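Local coordinates for protein group 1 truncated hemoglobin GlbN (Synechocystis sp., PDB 1S69) that binds one heme per monomer and forms a very stable complex with oxygen at the iron, acting as a truncated hemoglobin, at residues 18-22 / 43-48. Residues are numbered along the deposited sequence; the frame is centred on the assembly and turned at random.
With HEM (protoporphyrin IX containing Fe), chain D; CYN (cyanide ion), chain C.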
loop_
_atom_site.group_PDB
_atom_site.type_symbol
_atom_site.label_atom_id
_atom_site.label_comp_id
_atom_site.label_asym_id
_atom_site.label_seq_id
_atom_site.Cartn_x
_atom_site.Cartn_y
_atom_site.Cartn_z
ATOM N N VAL A 18 3.280 -7.750 0.279
ATOM C CA VAL A 18 3.931 -6.586 0.873
ATOM C C VAL A 18 5.463 -6.608 0.655
ATOM O O VAL A 18 6.088 -5.600 0.335
ATOM C CB VAL A 18 3.562 -6.427 2.382
ATOM C CG1 VAL A 18 4.454 -5.368 3.070
ATOM C CG2 VAL A 18 2.067 -5.928 2.514
ATOM N N ASP A 19 6.051 -7.776 0.812
ATOM C CA ASP A 19 7.492 -7.905 0.641
ATOM C C ASP A 19 7.910 -7.580 -0.777
ATOM O O ASP A 19 8.852 -6.790 -1.013
ATOM C CB ASP A 19 7.954 -9.317 0.953
ATOM C CG ASP A 19 7.990 -9.599 2.419
ATOM O OD1 ASP A 19 7.851 -8.725 3.296
ATOM O OD2 ASP A 19 8.181 -10.763 2.808
ATOM N N LYS A 20 7.181 -8.182 -1.700
ATOM C CA LYS A 20 7.385 -8.007 -3.108
ATOM C C LYS A 20 7.087 -6.585 -3.566
ATOM O O LYS A 20 7.779 -6.022 -4.421
ATOM C CB LYS A 20 6.461 -8.978 -3.898
ATOM C CG LYS A 20 6.855 -10.494 -4.010
ATOM C CD LYS A 20 8.342 -10.670 -4.100
ATOM C CE LYS A 20 8.773 -11.804 -5.104
ATOM N NZ LYS A 20 10.273 -12.082 -4.937
ATOM N N PHE A 21 6.044 -6.003 -3.001
ATOM C CA PHE A 21 5.658 -4.624 -3.324
ATOM C C PHE A 21 6.830 -3.648 -2.993
ATOM O O PHE A 21 7.177 -2.823 -3.817
ATOM C CB PHE A 21 4.335 -4.292 -2.591
ATOM C CG PHE A 21 4.020 -2.829 -2.502
ATOM C CD1 PHE A 21 3.687 -2.081 -3.659
ATOM C CD2 PHE A 21 4.039 -2.195 -1.258
ATOM C CE1 PHE A 21 3.362 -0.710 -3.561
ATOM C CE2 PHE A 21 3.767 -0.833 -1.163
ATOM C CZ PHE A 21 3.421 -0.093 -2.294
ATOM N N TYR A 22 7.422 -3.752 -1.796
ATOM C CA TYR A 22 8.515 -2.894 -1.416
ATOM C C TYR A 22 9.765 -3.146 -2.218
ATOM O O TYR A 22 10.499 -2.201 -2.540
ATOM C CB TYR A 22 8.758 -2.896 0.085
ATOM C CG TYR A 22 7.676 -2.071 0.794
ATOM C CD1 TYR A 22 7.504 -0.695 0.474
ATOM C CD2 TYR A 22 6.743 -2.683 1.687
ATOM C CE1 TYR A 22 6.482 0.066 1.056
ATOM C CE2 TYR A 22 5.713 -1.917 2.278
ATOM C CZ TYR A 22 5.587 -0.550 1.934
ATOM O OH TYR A 22 4.593 0.236 2.473
ATOM N N GLN A 43 8.241 -0.788 8.316
ATOM C CA GLN A 43 7.307 -0.406 7.242
ATOM C C GLN A 43 6.555 -1.624 6.692
ATOM O O GLN A 43 5.340 -1.597 6.555
ATOM C CB GLN A 43 8.068 0.304 6.116
ATOM C CG GLN A 43 7.202 0.825 4.956
ATOM C CD GLN A 43 6.110 1.829 5.399
ATOM O OE1 GLN A 43 6.317 2.600 6.326
ATOM N NE2 GLN A 43 4.952 1.803 4.730
ATOM N N ARG A 44 7.297 -2.678 6.350
ATOM C CA ARG A 44 6.715 -3.974 5.987
ATOM C C ARG A 44 5.665 -4.481 7.007
ATOM O O ARG A 44 4.574 -4.866 6.609
ATOM C CB ARG A 44 7.783 -5.018 5.712
ATOM C CG ARG A 44 8.396 -4.866 4.341
ATOM C CD ARG A 44 9.354 -6.046 3.938
ATOM N NE ARG A 44 10.592 -5.985 4.695
ATOM C CZ ARG A 44 11.723 -5.344 4.314
ATOM N NH1 ARG A 44 11.870 -4.782 3.119
ATOM N NH2 ARG A 44 12.729 -5.287 5.134
ATOM N N ALA A 45 6.002 -4.488 8.298
ATOM C CA ALA A 45 5.085 -4.958 9.334
ATOM C C ALA A 45 3.854 -4.052 9.400
ATOM O O ALA A 45 2.709 -4.551 9.479
ATOM C CB ALA A 45 5.754 -4.989 10.706
ATOM N N HIS A 46 4.059 -2.733 9.352
ATOM C CA HIS A 46 2.892 -1.826 9.300
ATOM C C HIS A 46 1.976 -2.051 8.092
ATOM O O HIS A 46 0.773 -2.060 8.233
ATOM C CB HIS A 46 3.326 -0.393 9.190
ATOM C CG HIS A 46 3.911 0.175 10.438
ATOM N ND1 HIS A 46 3.246 0.107 11.684
ATOM C CD2 HIS A 46 5.081 0.872 10.623
ATOM C CE1 HIS A 46 3.973 0.745 12.590
ATOM N NE2 HIS A 46 5.100 1.198 11.973
ATOM N N GLN A 47 2.558 -2.174 6.899
ATOM C CA GLN A 47 1.754 -2.356 5.667
ATOM C C GLN A 47 1.000 -3.723 5.682
ATOM O O GLN A 47 -0.161 -3.808 5.241
ATOM C CB GLN A 47 2.597 -2.255 4.393
ATOM C CG GLN A 47 1.748 -2.093 3.095
ATOM C CD GLN A 47 1.017 -0.747 3.028
ATOM O OE1 GLN A 47 1.571 0.232 2.510
ATOM N NE2 GLN A 47 -0.207 -0.699 3.499
ATOM N N LYS A 48 1.651 -4.772 6.210
ATOM C CA LYS A 48 0.973 -6.055 6.320
ATOM C C LYS A 48 -0.253 -5.916 7.202
ATOM O O LYS A 48 -1.321 -6.415 6.854
ATOM C CB LYS A 48 1.905 -7.177 6.802
ATOM C CG LYS A 48 2.867 -7.572 5.720
ATOM C CD LYS A 48 4.188 -8.226 6.275
ATOM C CE LYS A 48 5.172 -8.506 5.148
ATOM N NZ LYS A 48 6.392 -9.124 5.814
HETATM C CHA HEM D . 4.037 5.047 5.802
HETATM C CHB HEM D . 0.073 2.926 3.884
HETATM C CHC HEM D . 0.532 5.727 -0.049
HETATM C CHD HEM D . 5.129 6.571 1.332
HETATM C C1A HEM D . 2.877 4.278 5.635
HETATM C C2A HEM D . 2.310 3.385 6.628
HETATM C C3A HEM D . 1.254 2.779 6.096
HETATM C C4A HEM D . 1.087 3.256 4.756
HETATM C CMA HEM D . 0.372 1.711 6.804
HETATM C CAA HEM D . 2.930 3.193 8.034
HETATM C CBA HEM D . 2.014 4.012 8.961
HETATM C CGA HEM D . 2.217 3.850 10.462
HETATM O O1A HEM D . 3.178 4.480 10.886
HETATM O O2A HEM D . 1.437 3.158 11.230
HETATM C C1B HEM D . -0.149 3.554 2.676
HETATM C C2B HEM D . -1.261 3.259 1.841
HETATM C C3B HEM D . -1.174 4.058 0.740
HETATM C C4B HEM D . 0.048 4.832 0.880
HETATM C CMB HEM D . -2.373 2.218 2.216
HETATM C CAB HEM D . -2.061 4.164 -0.568
HETATM C CBB HEM D . -2.540 3.104 -1.294
HETATM C C1C HEM D . 1.848 6.204 -0.012
HETATM C C2C HEM D . 2.486 6.928 -1.085
HETATM C C3C HEM D . 3.767 7.111 -0.691
HETATM C C4C HEM D . 3.966 6.527 0.610
HETATM C CMC HEM D . 1.718 7.357 -2.394
HETATM C CAC HEM D . 4.961 7.787 -1.392
HETATM C CBC HEM D . 5.238 7.454 -2.644
HETATM C C1D HEM D . 5.255 6.261 2.653
HETATM C C2D HEM D . 6.415 6.510 3.440
HETATM C C3D HEM D . 6.035 6.059 4.811
HETATM C C4D HEM D . 4.703 5.592 4.751
HETATM C CMD HEM D . 7.759 7.103 3.014
HETATM C CAD HEM D . 6.890 6.063 6.062
HETATM C CBD HEM D . 6.692 7.514 6.508
HETATM C CGD HEM D . 7.796 7.908 7.438
HETATM O O1D HEM D . 7.676 7.630 8.622
HETATM O O2D HEM D . 8.791 8.507 7.014
HETATM N NA HEM D . 2.118 4.134 4.506
HETATM N NB HEM D . 0.668 4.513 2.063
HETATM N NC HEM D . 2.777 5.992 0.985
HETATM N ND HEM D . 4.241 5.744 3.460
HETATM FE FE HEM D . 2.471 5.100 2.767
HETATM C C CYN C . 3.336 3.387 2.037
HETATM N N CYN C . 3.851 2.481 1.678
HETATM O O HOH W 1 10.461 -5.974 0.655
#
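Tyr22 on helix 10-26 reaches Gln43 on helix 40-54 at the distal heme pocket of the 2-on-2 globin fold; by globin convention these are helices B and E, and the short segments run 127° apart. From CB outward, Tyr22 has CG opposite the carbonyl carbon and beside the backbone N (chi1 -75°), which directs the ring toward the heme. Tyr22 CD2 passes 3.8 Å from Arg44 CG, CE2 rests against Gln47 CB, and CE1 and CZ lie near Gln43 CG, while Phe21 CD2 sits over one face of the ring. At the tip, Tyr22 OH accepts a nearly straight bond from Gln43 NE2 (2.8 Å) that lies in the amide plane, and donates a very short one, 2.5 Å, to the N of the iron-bound cyanide. A phenylalanine here would probably leave both the cyanide N and Gln43 NE2 without this hydroxyl partner, and the amide could then turn more easily. His46, the distal ligand of the hexacoordinate form, does not bind the iron here: His46 NE2 is 10.3 Å from heme FE, and heme O2A lies over one face of its ring, toward the rim. Farther from the iron, Val18 CB packs on Lys48 CG at 3.6 Å. The extended Lys48 chain carries its ammonium to Asp19 and Asp15. Lys48 NZ meets Asp19 OD1 at 2.9 Å, on the syn side and 31° out of the carboxylate plane.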